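Local atomic coordinates of CPXV203 protein (Cowpox virus, PDB entry 4HKJ), a protein that binds MHC class I molecules such as H-2Kb together with beta-2-microglobulin and, as a viral immune evasion protein, probably brings about their retrieval to the endoplasmic reticulum. Residues I19-I23 against T166-G170; T33-H38 against T183-F189; G52-H58 against L105-D111; S82-F86 against R177-L181; S115-T121 against T133-S139. One frame throughout, in Å; residues are numbered along the deposited sequence.

Contact 1: I19-I23 against T166-G170; sequences IGMCI and TLTCG
I19-I23 is fully extended, with phi between -100° and -150° and psi between 114° and 146°, as part of strand 15-25. T166-G170 has no regular structure: T168 N bonds back to T166 O at 2.7 Å, closing an inverse gamma turn centred on L167 (phi/psi -74°/70°), after which C169 (57°/48°) and G170 (99°/-5°) both take positive phi. The closest CA pair is C22 to C169, 5.7 Å apart, and no hydrogen bond crosses between the segments. Instead a covalent bond holds them: C22 SG to C169 SG is 2.0 Å with chi3 of 90°, a right-handed disulfide whose cysteines both have chi1 near t. This illustrates how a beta sandwich of the poxvirus T4 family can fasten a long loop to the outer face of an inner strand, between 141-152 and 81-88. Strand alternation places selenomethionine M21 and I23 away from the loop, where they pack against V108 of the other sheet, while C22 points toward it. L167, with chi1 at -99° between wells and chi2 p, lays CD2 3.8 Å from C22 N and 4.0 Å from C22 CB. At the start of the turn, T166 OG1 is hydrogen-bonded to an acidic side chain of beta-2-microglobulin.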
# COMPACT_ATOMS: atom_id res chain seq x y z
N ILE D 19 11.37 -11.29 -3.04
CA ILE D 19 10.00 -11.28 -3.51
C ILE D 19 9.04 -11.57 -2.36
O ILE D 19 9.04 -12.66 -1.80
CB ILE D 19 9.77 -12.32 -4.63
CG1 ILE D 19 10.71 -12.05 -5.81
CG2 ILE D 19 8.32 -12.30 -5.09
CD1 ILE D 19 10.49 -12.97 -6.99
N GLY D 20 8.22 -10.58 -2.02
CA GLY D 20 7.22 -10.74 -0.98
C GLY D 20 5.85 -10.99 -1.58
O GLY D 20 5.53 -10.46 -2.64
N MSE D 21 5.05 -11.80 -0.90
CA MSE D 21 3.71 -12.13 -1.39
C MSE D 21 2.75 -12.40 -0.24
O MSE D 21 2.94 -13.33 0.54
CB MSE D 21 3.77 -13.33 -2.33
CG MSE D 21 2.42 -13.75 -2.88
SE MSE D 21 2.56 -15.16 -4.22
CE MSE D 21 3.76 -14.26 -5.47
N CYS D 22 1.71 -11.57 -0.13
CA CYS D 22 0.72 -11.72 0.92
C CYS D 22 -0.56 -12.37 0.38
O CYS D 22 -1.18 -11.85 -0.54
CB CYS D 22 0.39 -10.37 1.56
SG CYS D 22 -0.73 -10.45 2.98
N ILE D 23 -0.93 -13.50 0.97
CA ILE D 23 -2.12 -14.22 0.55
C ILE D 23 -3.18 -14.20 1.65
O ILE D 23 -2.91 -14.62 2.78
CB ILE D 23 -1.80 -15.68 0.19
CG1 ILE D 23 -0.52 -15.76 -0.65
CG2 ILE D 23 -2.97 -16.32 -0.55
CD1 ILE D 23 -0.08 -17.18 -0.95
N THR D 166 4.79 -2.11 1.89
CA THR D 166 3.62 -1.87 2.72
C THR D 166 2.83 -3.15 2.97
O THR D 166 1.75 -3.12 3.57
CB THR D 166 2.68 -0.82 2.08
OG1 THR D 166 2.37 -1.21 0.74
CG2 THR D 166 3.35 0.55 2.07
N LEU D 167 3.37 -4.28 2.52
CA LEU D 167 2.74 -5.57 2.72
C LEU D 167 2.87 -6.05 4.17
O LEU D 167 3.61 -7.00 4.45
CB LEU D 167 3.32 -6.62 1.77
CG LEU D 167 2.53 -6.93 0.49
CD1 LEU D 167 2.44 -5.71 -0.42
CD2 LEU D 167 3.16 -8.11 -0.25
N THR D 168 2.17 -5.38 5.07
CA THR D 168 2.18 -5.73 6.49
C THR D 168 1.67 -7.16 6.68
O THR D 168 2.18 -7.90 7.52
CB THR D 168 1.32 -4.77 7.31
OG1 THR D 168 -0.04 -4.82 6.86
CG2 THR D 168 1.83 -3.34 7.18
N CYS D 169 0.66 -7.52 5.89
CA CYS D 169 0.12 -8.88 5.85
C CYS D 169 -0.35 -9.39 7.21
O CYS D 169 -0.02 -10.51 7.61
CB CYS D 169 1.14 -9.84 5.23
SG CYS D 169 0.40 -11.29 4.45
N GLY D 170 -1.12 -8.57 7.92
CA GLY D 170 -1.71 -8.98 9.18
C GLY D 170 -0.96 -8.48 10.41
O GLY D 170 -1.40 -8.68 11.54

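Contact 2: T33-H38 against T183-F189; sequences TDCSVH and TCTNTKF
Two backbone hydrogen bonds form a single beta bridge between S36 and T185: V37 N to T185 O at 2.8 Å and T185 N to C35 O at 3.1 Å. S36 OG (chi1 m) donates to T187 O at 2.8 Å, and the same oxygen takes a weak bond from H38 NE2 at 2.9 Å. H38 ND1 donates weakly to N186 OD1 at 3.2 Å. The register ascends together, C35 facing C184 (CA-CA 4.7 Å) and V37 facing N186 (5.4 Å). A left-handed disulfide locks it, C35 SG to C184 SG 2.0 Å with chi3 of -106°, chi1 p at C35 and m at C184. Outward from there, V37 CG1 rests 3.7 Å from C184 CB, and the F189 ring turns its edge to T33-H38, CZ lying 3.7 Å from T33 CG2 and CE1 3.2 Å from D34 O. Residues 183-189, continuing from edge strand 182-183 of the five-stranded sheet (C184 bonds to T72 in strand 71-77), run beside edge strand 36-38 of the six-stranded one, which pairs in turn with strand 45-50.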
# COMPACT_ATOMS: atom_id res chain seq x y z
N THR D 33 1.55 -22.76 10.40
CA THR D 33 2.32 -24.00 10.46
C THR D 33 3.74 -23.82 9.92
O THR D 33 4.10 -22.77 9.39
CB THR D 33 1.63 -25.12 9.66
OG1 THR D 33 2.34 -26.35 9.86
CG2 THR D 33 1.61 -24.79 8.18
N ASP D 34 4.55 -24.87 10.08
CA ASP D 34 5.89 -24.89 9.51
C ASP D 34 5.77 -24.97 7.99
O ASP D 34 4.75 -25.39 7.46
CB ASP D 34 6.67 -26.10 10.02
CG ASP D 34 6.82 -26.09 11.53
OD1 ASP D 34 5.89 -25.64 12.23
OD2 ASP D 34 7.88 -26.54 12.02
N CYS D 35 6.83 -24.57 7.30
CA CYS D 35 6.83 -24.61 5.84
C CYS D 35 7.94 -25.49 5.28
O CYS D 35 9.02 -25.61 5.87
CB CYS D 35 6.92 -23.20 5.25
SG CYS D 35 8.41 -22.29 5.69
N SER D 36 7.66 -26.12 4.15
CA SER D 36 8.63 -26.98 3.48
C SER D 36 9.02 -26.39 2.13
O SER D 36 8.32 -25.53 1.60
CB SER D 36 8.06 -28.38 3.30
OG SER D 36 7.81 -28.99 4.55
N VAL D 37 10.15 -26.83 1.59
CA VAL D 37 10.59 -26.38 0.27
C VAL D 37 11.42 -27.46 -0.42
O VAL D 37 12.35 -28.02 0.16
CB VAL D 37 11.37 -25.05 0.35
CG1 VAL D 37 12.52 -25.15 1.35
CG2 VAL D 37 11.89 -24.65 -1.03
N HIS D 38 11.07 -27.76 -1.67
CA HIS D 38 11.77 -28.79 -2.42
C HIS D 38 11.98 -28.37 -3.87
O HIS D 38 11.17 -27.63 -4.43
CB HIS D 38 10.97 -30.10 -2.39
CG HIS D 38 10.48 -30.48 -1.03
ND1 HIS D 38 11.22 -31.26 -0.16
CD2 HIS D 38 9.33 -30.19 -0.38
CE1 HIS D 38 10.55 -31.43 0.96
NE2 HIS D 38 9.40 -30.79 0.86
N THR D 183 12.37 -19.98 8.18
CA THR D 183 12.96 -20.54 6.98
C THR D 183 12.39 -21.92 6.67
O THR D 183 12.37 -22.80 7.52
CB THR D 183 14.50 -20.64 7.11
OG1 THR D 183 15.04 -19.35 7.44
CG2 THR D 183 15.12 -21.12 5.80
N CYS D 184 11.90 -22.09 5.44
CA CYS D 184 11.31 -23.35 5.02
C CYS D 184 12.38 -24.43 4.88
O CYS D 184 13.48 -24.18 4.39
CB CYS D 184 10.55 -23.17 3.70
SG CYS D 184 9.15 -22.02 3.82
N THR D 185 12.04 -25.65 5.30
CA THR D 185 13.01 -26.74 5.37
C THR D 185 12.78 -27.80 4.30
O THR D 185 11.76 -27.81 3.62
CB THR D 185 12.99 -27.41 6.75
OG1 THR D 185 11.70 -28.00 6.98
CG2 THR D 185 13.26 -26.39 7.84
N ASN D 186 13.75 -28.70 4.16
CA ASN D 186 13.68 -29.78 3.19
C ASN D 186 13.10 -31.05 3.81
O ASN D 186 13.83 -32.00 4.08
CB ASN D 186 15.08 -30.07 2.62
CG ASN D 186 15.04 -30.87 1.33
OD1 ASN D 186 14.10 -31.62 1.08
ND2 ASN D 186 16.07 -30.70 0.51
N THR D 187 11.79 -31.05 4.04
CA THR D 187 11.12 -32.20 4.62
C THR D 187 9.68 -32.29 4.12
O THR D 187 9.10 -31.30 3.68
CB THR D 187 11.11 -32.15 6.16
OG1 THR D 187 10.47 -33.32 6.68
CG2 THR D 187 10.37 -30.91 6.64
N LYS D 188 9.11 -33.49 4.18
CA LYS D 188 7.73 -33.71 3.74
C LYS D 188 6.72 -32.99 4.63
O LYS D 188 7.08 -32.43 5.67
CB LYS D 188 7.42 -35.20 3.67
CG LYS D 188 8.13 -35.94 2.55
CD LYS D 188 7.66 -37.39 2.47
CE LYS D 188 8.35 -38.14 1.34
NZ LYS D 188 7.88 -39.55 1.25
N PHE D 189 5.46 -33.02 4.22
CA PHE D 189 4.39 -32.36 4.97
C PHE D 189 3.43 -33.39 5.55
O PHE D 189 3.54 -34.58 5.26
CB PHE D 189 3.65 -31.37 4.08
CG PHE D 189 3.23 -30.11 4.78
CD1 PHE D 189 4.17 -29.19 5.21
CD2 PHE D 189 1.89 -29.84 5.00
CE1 PHE D 189 3.79 -28.03 5.85
CE2 PHE D 189 1.50 -28.68 5.64
CZ PHE D 189 2.45 -27.77 6.07

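Contact 3: G52-H58 against L105-D111; sequences GYRVVVH and LISVYCD
R54, D111 and L105 lose the most surface in this antiparallel ladder, where the axes of strands 53-58 and 105-110 approach to 4.6 Å with their directions 159° apart. At one end L105 forms a hydrogen-bonded pair with H58, through H58 N to L105 O at 2.8 Å and L105 N to H58 O at 3.0 Å. V56 and S107 repeat the pattern (S107 N to V56 O 2.7 Å), then R54 and Y109 (R54 N to Y109 O 2.9 Å). R54, with chi1 p, brings CG to 3.2 Å from D111 OD1, yet its NE stays 4.4 Å from D111 OD2, out of plane and too far for a salt bridge. D111 N donates to G52 O at 2.7 Å, G52 having a phi of 83°. Y53, V55, V57, I106 and V108 project from the other face, V55 CG1 meeting I106 CG2 at 3.6 Å, and pack on the opposing sheet of the sandwich. The chemistry implies that backbone hydrogen bonds and apolar burial, not ionic pairing, secure the ladder.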
# COMPACT_ATOMS: atom_id res chain seq x y z
N GLY D 52 -1.57 -23.46 4.69
CA GLY D 52 -2.80 -23.79 3.99
C GLY D 52 -2.68 -23.75 2.48
O GLY D 52 -3.63 -24.06 1.77
N TYR D 53 -1.50 -23.39 1.99
CA TYR D 53 -1.27 -23.31 0.55
C TYR D 53 -0.02 -24.08 0.15
O TYR D 53 0.91 -24.24 0.94
CB TYR D 53 -1.13 -21.86 0.10
CG TYR D 53 -2.21 -20.93 0.62
CD1 TYR D 53 -3.54 -21.15 0.32
CD2 TYR D 53 -1.88 -19.83 1.40
CE1 TYR D 53 -4.53 -20.30 0.79
CE2 TYR D 53 -2.85 -18.97 1.87
CZ TYR D 53 -4.18 -19.21 1.56
OH TYR D 53 -5.15 -18.36 2.03
N ARG D 54 -0.01 -24.55 -1.09
CA ARG D 54 1.21 -25.07 -1.69
C ARG D 54 1.51 -24.28 -2.96
O ARG D 54 0.66 -24.14 -3.84
CB ARG D 54 1.14 -26.58 -1.93
CG ARG D 54 0.12 -27.04 -2.95
CD ARG D 54 0.20 -28.54 -3.14
NE ARG D 54 1.59 -28.98 -3.29
CZ ARG D 54 1.96 -30.24 -3.50
NH1 ARG D 54 1.05 -31.20 -3.58
NH2 ARG D 54 3.24 -30.54 -3.63
N VAL D 55 2.73 -23.75 -3.05
CA VAL D 55 3.07 -22.82 -4.12
C VAL D 55 4.18 -23.34 -5.01
O VAL D 55 5.21 -23.81 -4.52
CB VAL D 55 3.47 -21.44 -3.54
CG1 VAL D 55 3.79 -20.47 -4.66
CG2 VAL D 55 2.36 -20.90 -2.65
N VAL D 56 3.97 -23.27 -6.32
CA VAL D 56 4.96 -23.70 -7.29
C VAL D 56 5.54 -22.50 -8.03
O VAL D 56 4.79 -21.65 -8.52
CB VAL D 56 4.34 -24.67 -8.32
CG1 VAL D 56 5.39 -25.13 -9.32
CG2 VAL D 56 3.72 -25.87 -7.62
N VAL D 57 6.86 -22.43 -8.09
CA VAL D 57 7.53 -21.32 -8.78
C VAL D 57 8.45 -21.84 -9.89
O VAL D 57 9.39 -22.59 -9.63
CB VAL D 57 8.36 -20.47 -7.79
CG1 VAL D 57 9.03 -19.32 -8.52
CG2 VAL D 57 7.47 -19.95 -6.67
N HIS D 58 8.18 -21.42 -11.12
CA HIS D 58 8.97 -21.85 -12.26
C HIS D 58 9.67 -20.68 -12.95
O HIS D 58 9.40 -19.52 -12.66
CB HIS D 58 8.10 -22.58 -13.29
CG HIS D 58 7.69 -23.95 -12.88
ND1 HIS D 58 8.58 -24.99 -12.73
CD2 HIS D 58 6.47 -24.47 -12.59
CE1 HIS D 58 7.94 -26.08 -12.37
NE2 HIS D 58 6.65 -25.79 -12.27
N LEU D 105 7.20 -17.57 -13.02
CA LEU D 105 5.80 -17.98 -13.00
C LEU D 105 5.45 -18.64 -11.67
O LEU D 105 5.99 -19.69 -11.33
CB LEU D 105 5.49 -18.94 -14.15
CG LEU D 105 4.11 -19.61 -14.08
CD1 LEU D 105 2.99 -18.58 -14.15
CD2 LEU D 105 3.97 -20.66 -15.17
N ILE D 106 4.56 -18.01 -10.92
CA ILE D 106 4.19 -18.50 -9.59
C ILE D 106 2.74 -18.98 -9.55
O ILE D 106 1.82 -18.23 -9.89
CB ILE D 106 4.42 -17.42 -8.52
CG1 ILE D 106 5.91 -17.09 -8.44
CG2 ILE D 106 3.91 -17.89 -7.17
CD1 ILE D 106 6.26 -16.04 -7.40
N SER D 107 2.54 -20.23 -9.14
CA SER D 107 1.21 -20.81 -9.05
C SER D 107 0.85 -21.10 -7.59
O SER D 107 1.56 -21.85 -6.91
CB SER D 107 1.13 -22.09 -9.88
OG SER D 107 1.63 -21.88 -11.19
N VAL D 108 -0.25 -20.52 -7.12
CA VAL D 108 -0.66 -20.69 -5.74
C VAL D 108 -1.92 -21.56 -5.61
O VAL D 108 -3.02 -21.13 -5.96
CB VAL D 108 -0.91 -19.34 -5.04
CG1 VAL D 108 -1.29 -19.56 -3.59
CG2 VAL D 108 0.33 -18.46 -5.14
N TYR D 109 -1.74 -22.77 -5.10
CA TYR D 109 -2.86 -23.68 -4.87
C TYR D 109 -3.16 -23.75 -3.38
O TYR D 109 -2.29 -23.51 -2.55
CB TYR D 109 -2.52 -25.07 -5.40
CG TYR D 109 -2.02 -25.08 -6.83
CD1 TYR D 109 -2.90 -25.16 -7.89
CD2 TYR D 109 -0.66 -25.02 -7.10
CE1 TYR D 109 -2.44 -25.17 -9.20
CE2 TYR D 109 -0.19 -25.03 -8.40
CZ TYR D 109 -1.09 -25.10 -9.45
OH TYR D 109 -0.63 -25.11 -10.74
N CYS D 110 -4.40 -24.10 -3.04
CA CYS D 110 -4.80 -24.23 -1.64
C CYS D 110 -4.90 -25.70 -1.21
O CYS D 110 -5.46 -26.52 -1.92
CB CYS D 110 -6.11 -23.50 -1.37
SG CYS D 110 -7.35 -23.62 -2.68
N ASP D 111 -4.34 -26.00 -0.04
CA ASP D 111 -4.31 -27.36 0.48
C ASP D 111 -5.33 -27.57 1.59
O ASP D 111 -5.96 -28.63 1.68
CB ASP D 111 -2.91 -27.70 1.00
CG ASP D 111 -2.01 -28.26 -0.08
OD1 ASP D 111 -2.36 -28.12 -1.27
OD2 ASP D 111 -0.94 -28.82 0.25

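Contact 4: S82-F86 against R177-L181; sequences SYIEF and RDKYL
R177-L181, from the last part of helix 174-179 into the loop beyond it, covers the outer face of strand 81-88 in the beta sandwich. It lies at one remove from extended S82-F86: the nearest CA pairs are Y83 to R177 at 8.4 Å and E85 to L181 at 8.6 Å, so only side chains meet and 227 Å² is buried. On the strand, Y83 and E85 (both chi1 t) point toward R177-L181, while I84 points away, into the interior between the sheets. R177 comes first. With chi1 and chi2 t and chi3 p, its CD sits squarely over the Y83 ring, 3.5 Å from the centroid and 4° off the normal, a CH-pi contact; CZ is 4.5 Å from the centroid and 34° off, an off-centre cation-pi interaction. R177 NH1 is 2.8 Å from Y83 OH, but the angle is too poor for a hydrogen bond. NH2 forms a salt bridge to D165. D178 follows, its OD2 3.1 Å from R177 NH1 in an out-of-plane salt bridge and its OD1 3.5 Å from E85 OE2. Y180 faces an apolar side chain of the H-2 class I chain. L181 (m, t) puts CD2 3.8 Å from Y83 CD2 at the ring edge and CD1 3.5 Å from E85 OE1. The example shows an arginine whose aliphatic CD and, off-centre, cationic CZ lie over a tyrosine ring, its charge among the acidic groups of D165, D178 and, more distantly, E85.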
# COMPACT_ATOMS: atom_id res chain seq x y z
N SER D 82 -1.40 -15.00 5.11
CA SER D 82 -0.26 -15.89 4.96
C SER D 82 0.79 -15.24 4.06
O SER D 82 0.50 -14.91 2.91
CB SER D 82 -0.68 -17.24 4.39
OG SER D 82 -1.64 -17.87 5.22
N TYR D 83 2.00 -15.06 4.59
CA TYR D 83 3.05 -14.35 3.87
C TYR D 83 4.21 -15.27 3.47
O TYR D 83 4.61 -16.14 4.24
CB TYR D 83 3.57 -13.18 4.72
CG TYR D 83 4.73 -12.44 4.10
CD1 TYR D 83 4.54 -11.53 3.07
CD2 TYR D 83 6.03 -12.64 4.57
CE1 TYR D 83 5.60 -10.85 2.51
CE2 TYR D 83 7.10 -11.96 4.01
CZ TYR D 83 6.88 -11.06 2.98
OH TYR D 83 7.94 -10.39 2.43
N ILE D 84 4.73 -15.06 2.26
CA ILE D 84 5.85 -15.85 1.76
C ILE D 84 6.95 -14.93 1.22
O ILE D 84 6.66 -13.96 0.52
CB ILE D 84 5.41 -16.80 0.63
CG1 ILE D 84 4.23 -17.66 1.09
CG2 ILE D 84 6.57 -17.69 0.18
CD1 ILE D 84 3.74 -18.65 0.04
N GLU D 85 8.20 -15.24 1.55
CA GLU D 85 9.32 -14.42 1.11
C GLU D 85 10.39 -15.23 0.38
O GLU D 85 11.07 -16.06 0.98
CB GLU D 85 9.96 -13.69 2.30
CG GLU D 85 11.10 -12.76 1.91
CD GLU D 85 11.82 -12.19 3.12
OE1 GLU D 85 12.40 -12.98 3.90
OE2 GLU D 85 11.80 -10.96 3.30
N PHE D 86 10.52 -14.99 -0.92
CA PHE D 86 11.56 -15.62 -1.71
C PHE D 86 12.80 -14.73 -1.74
O PHE D 86 12.70 -13.54 -2.05
CB PHE D 86 11.06 -15.89 -3.13
CG PHE D 86 9.84 -16.77 -3.18
CD1 PHE D 86 9.96 -18.15 -3.17
CD2 PHE D 86 8.57 -16.22 -3.25
CE1 PHE D 86 8.84 -18.96 -3.22
CE2 PHE D 86 7.45 -17.03 -3.30
CZ PHE D 86 7.58 -18.40 -3.29
N ARG D 177 6.35 -8.28 10.77
CA ARG D 177 6.19 -9.37 9.81
C ARG D 177 7.47 -10.20 9.69
O ARG D 177 7.42 -11.43 9.73
CB ARG D 177 5.80 -8.83 8.44
CG ARG D 177 6.10 -9.80 7.30
CD ARG D 177 5.59 -9.30 5.97
NE ARG D 177 6.17 -8.01 5.59
CZ ARG D 177 7.38 -7.86 5.06
NH1 ARG D 177 8.15 -8.92 4.84
NH2 ARG D 177 7.82 -6.65 4.74
N ASP D 178 8.60 -9.52 9.55
CA ASP D 178 9.88 -10.18 9.35
C ASP D 178 10.41 -10.83 10.63
O ASP D 178 11.31 -11.67 10.58
CB ASP D 178 10.91 -9.20 8.80
CG ASP D 178 10.66 -8.85 7.35
OD1 ASP D 178 11.16 -9.57 6.46
OD2 ASP D 178 9.96 -7.85 7.08
N LYS D 179 9.86 -10.44 11.77
CA LYS D 179 10.30 -10.98 13.05
C LYS D 179 9.87 -12.44 13.22
O LYS D 179 10.62 -13.25 13.75
CB LYS D 179 9.76 -10.13 14.21
CG LYS D 179 10.38 -10.48 15.56
CD LYS D 179 9.70 -9.72 16.70
CE LYS D 179 9.93 -8.21 16.59
NZ LYS D 179 9.27 -7.48 17.71
N TYR D 180 8.67 -12.75 12.74
CA TYR D 180 8.10 -14.09 12.91
C TYR D 180 8.32 -15.00 11.71
O TYR D 180 7.72 -16.07 11.62
CB TYR D 180 6.61 -14.00 13.21
CG TYR D 180 6.28 -13.33 14.53
CD1 TYR D 180 6.10 -11.96 14.61
CD2 TYR D 180 6.16 -14.08 15.70
CE1 TYR D 180 5.80 -11.35 15.81
CE2 TYR D 180 5.86 -13.48 16.90
CZ TYR D 180 5.69 -12.11 16.96
OH TYR D 180 5.39 -11.51 18.16
N LEU D 181 9.18 -14.58 10.79
CA LEU D 181 9.49 -15.39 9.61
C LEU D 181 10.23 -16.67 10.00
O LEU D 181 11.07 -16.66 10.90
CB LEU D 181 10.31 -14.60 8.60
CG LEU D 181 9.56 -13.65 7.66
CD1 LEU D 181 10.55 -12.87 6.81
CD2 LEU D 181 8.59 -14.42 6.78

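Contact 5: S115-T121 against T133-S139; sequences SGLDFHT and TVKYDTS
This is the open end of the beta hairpin made by strands 119-126 and 131-137, with 119-121 and 133-137 running antiparallel at 166°. Its regular part has one hydrogen-bonded pair, H120 with Y136: H120 N to Y136 O is 3.0 Å and Y136 N to H120 O 3.2 Å. Beyond it, where the strands come apart, side chains join the backbone in bonding. D118 O accepts twice from T138, from its N at 3.0 Å and its OG1 at 2.9 Å. D137 (chi1 t) is the hub: OD1 accepts from D118 N at 3.2 Å and, in an Asx turn, from S139 N at 3.0 Å, as well as from S139 OG at 2.5 Å, while OD2 takes a weak bond from L117 N at 3.1 Å. S139 OG in turn accepts from G116 N at 2.9 Å, so a loop that turns through positive phi at L117 has its amides of G116, L117 and D118 satisfied. H120 NE2 bonds to backbone of the beta-2-microglobulin chain, so the hairpin reaches the complex partner directly. F119 is flanked by D137 OD2 over one face and, over the opposite one, by K135 CE, 4.2 Å from the ring centroid in a CH-pi contact.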
# COMPACT_ATOMS: atom_id res chain seq x y z
N SER D 115 -10.49 -27.01 -2.77
CA SER D 115 -10.44 -26.00 -3.83
C SER D 115 -11.61 -26.09 -4.81
O SER D 115 -12.12 -27.17 -5.09
CB SER D 115 -9.11 -26.10 -4.59
OG SER D 115 -8.90 -27.42 -5.06
N GLY D 116 -12.02 -24.93 -5.32
CA GLY D 116 -13.07 -24.86 -6.32
C GLY D 116 -12.48 -24.82 -7.71
O GLY D 116 -13.21 -24.89 -8.70
N LEU D 117 -11.16 -24.70 -7.78
CA LEU D 117 -10.42 -24.74 -9.04
C LEU D 117 -10.83 -23.66 -10.02
O LEU D 117 -11.00 -23.92 -11.22
CB LEU D 117 -10.53 -26.13 -9.68
CG LEU D 117 -9.95 -27.28 -8.85
CD1 LEU D 117 -10.26 -28.62 -9.50
CD2 LEU D 117 -8.45 -27.10 -8.67
N ASP D 118 -11.00 -22.44 -9.52
CA ASP D 118 -11.29 -21.29 -10.37
C ASP D 118 -10.11 -20.33 -10.35
O ASP D 118 -10.06 -19.40 -9.54
CB ASP D 118 -12.56 -20.58 -9.90
CG ASP D 118 -12.96 -19.44 -10.82
OD1 ASP D 118 -12.67 -19.52 -12.03
OD2 ASP D 118 -13.55 -18.45 -10.33
N PHE D 119 -9.16 -20.55 -11.25
CA PHE D 119 -7.91 -19.80 -11.24
C PHE D 119 -7.99 -18.45 -11.96
O PHE D 119 -8.92 -18.19 -12.72
CB PHE D 119 -6.78 -20.63 -11.84
CG PHE D 119 -6.42 -21.84 -11.02
CD1 PHE D 119 -5.54 -21.72 -9.96
CD2 PHE D 119 -6.95 -23.08 -11.32
CE1 PHE D 119 -5.20 -22.83 -9.20
CE2 PHE D 119 -6.62 -24.19 -10.56
CZ PHE D 119 -5.74 -24.06 -9.50
N HIS D 120 -7.00 -17.62 -11.69
CA HIS D 120 -6.87 -16.32 -12.33
C HIS D 120 -5.39 -16.00 -12.48
O HIS D 120 -4.63 -16.07 -11.52
CB HIS D 120 -7.56 -15.24 -11.50
CG HIS D 120 -7.32 -13.85 -12.01
ND1 HIS D 120 -7.47 -13.50 -13.33
CD2 HIS D 120 -6.95 -12.72 -11.36
CE1 HIS D 120 -7.20 -12.21 -13.48
NE2 HIS D 120 -6.88 -11.71 -12.29
N THR D 121 -4.97 -15.66 -13.70
CA THR D 121 -3.58 -15.35 -13.96
C THR D 121 -3.39 -13.85 -14.19
O THR D 121 -4.04 -13.26 -15.06
CB THR D 121 -3.04 -16.13 -15.18
OG1 THR D 121 -3.01 -17.53 -14.87
CG2 THR D 121 -1.63 -15.67 -15.52
N THR D 133 4.67 -13.28 -12.77
CA THR D 133 3.30 -13.65 -13.12
C THR D 133 2.72 -14.58 -12.05
O THR D 133 3.36 -15.56 -11.67
CB THR D 133 3.24 -14.34 -14.49
OG1 THR D 133 3.91 -13.54 -15.47
CG2 THR D 133 1.79 -14.55 -14.92
N VAL D 134 1.52 -14.27 -11.57
CA VAL D 134 0.90 -15.05 -10.51
C VAL D 134 -0.42 -15.69 -10.93
O VAL D 134 -1.33 -15.01 -11.40
CB VAL D 134 0.68 -14.20 -9.24
CG1 VAL D 134 -0.06 -15.01 -8.18
CG2 VAL D 134 2.00 -13.70 -8.71
N LYS D 135 -0.50 -17.00 -10.75
CA LYS D 135 -1.71 -17.76 -11.02
C LYS D 135 -2.22 -18.35 -9.71
O LYS D 135 -1.50 -19.08 -9.03
CB LYS D 135 -1.41 -18.88 -12.01
CG LYS D 135 -2.53 -19.90 -12.19
CD LYS D 135 -2.04 -21.10 -12.98
CE LYS D 135 -3.12 -22.17 -13.10
NZ LYS D 135 -4.27 -21.72 -13.94
N TYR D 136 -3.46 -18.02 -9.33
CA TYR D 136 -3.98 -18.47 -8.04
C TYR D 136 -5.47 -18.82 -8.06
O TYR D 136 -6.25 -18.27 -8.84
CB TYR D 136 -3.69 -17.43 -6.95
CG TYR D 136 -4.41 -16.11 -7.13
CD1 TYR D 136 -3.91 -15.13 -7.98
CD2 TYR D 136 -5.58 -15.83 -6.43
CE1 TYR D 136 -4.56 -13.92 -8.14
CE2 TYR D 136 -6.24 -14.63 -6.58
CZ TYR D 136 -5.72 -13.68 -7.44
OH TYR D 136 -6.38 -12.47 -7.59
N ASP D 137 -5.85 -19.75 -7.19
CA ASP D 137 -7.23 -20.20 -7.06
C ASP D 137 -8.04 -19.19 -6.26
O ASP D 137 -7.81 -19.00 -5.07
CB ASP D 137 -7.26 -21.57 -6.38
CG ASP D 137 -8.59 -22.28 -6.56
OD1 ASP D 137 -9.62 -21.61 -6.78
OD2 ASP D 137 -8.60 -23.53 -6.47
N THR D 138 -9.00 -18.55 -6.92
CA THR D 138 -9.78 -17.49 -6.30
C THR D 138 -10.93 -18.02 -5.44
O THR D 138 -11.67 -17.25 -4.83
CB THR D 138 -10.36 -16.52 -7.35
OG1 THR D 138 -11.35 -17.19 -8.14
CG2 THR D 138 -9.25 -16.00 -8.26
N SER D 139 -11.07 -19.34 -5.38
CA SER D 139 -12.12 -19.95 -4.57
C SER D 139 -11.73 -19.96 -3.09
O SER D 139 -12.59 -19.90 -2.21
CB SER D 139 -12.42 -21.37 -5.05
OG SER D 139 -11.28 -22.20 -4.95

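How the contacts relate
The five contacts show how a two-sheet sandwich is assembled and tied. Contacts 1 and 4, centres about 8 Å apart, dress the outer face of adjoining strands in one sheet, with I23 O probably hydrogen-bonded to S82 N at 2.8 Å. Contacts 3 and 5, centres about 10 Å apart, are neighbours in the other, where V108 N meets K135 O at 2.7 Å. The interior joins them: M21 CE packs on I106 CD1 at 3.6 Å and on V134 CG2 at 3.7 Å, and V57 CG2 on F86 CZ at 3.7 Å. Contact 2, about 19 Å from contact 1 between centres, supplies a second disulfide clamp. Single residues of contacts 1 and 5 (T166, H120) reach beta-2-microglobulin, and Y180 of contact 4 packs on the H-2 chain.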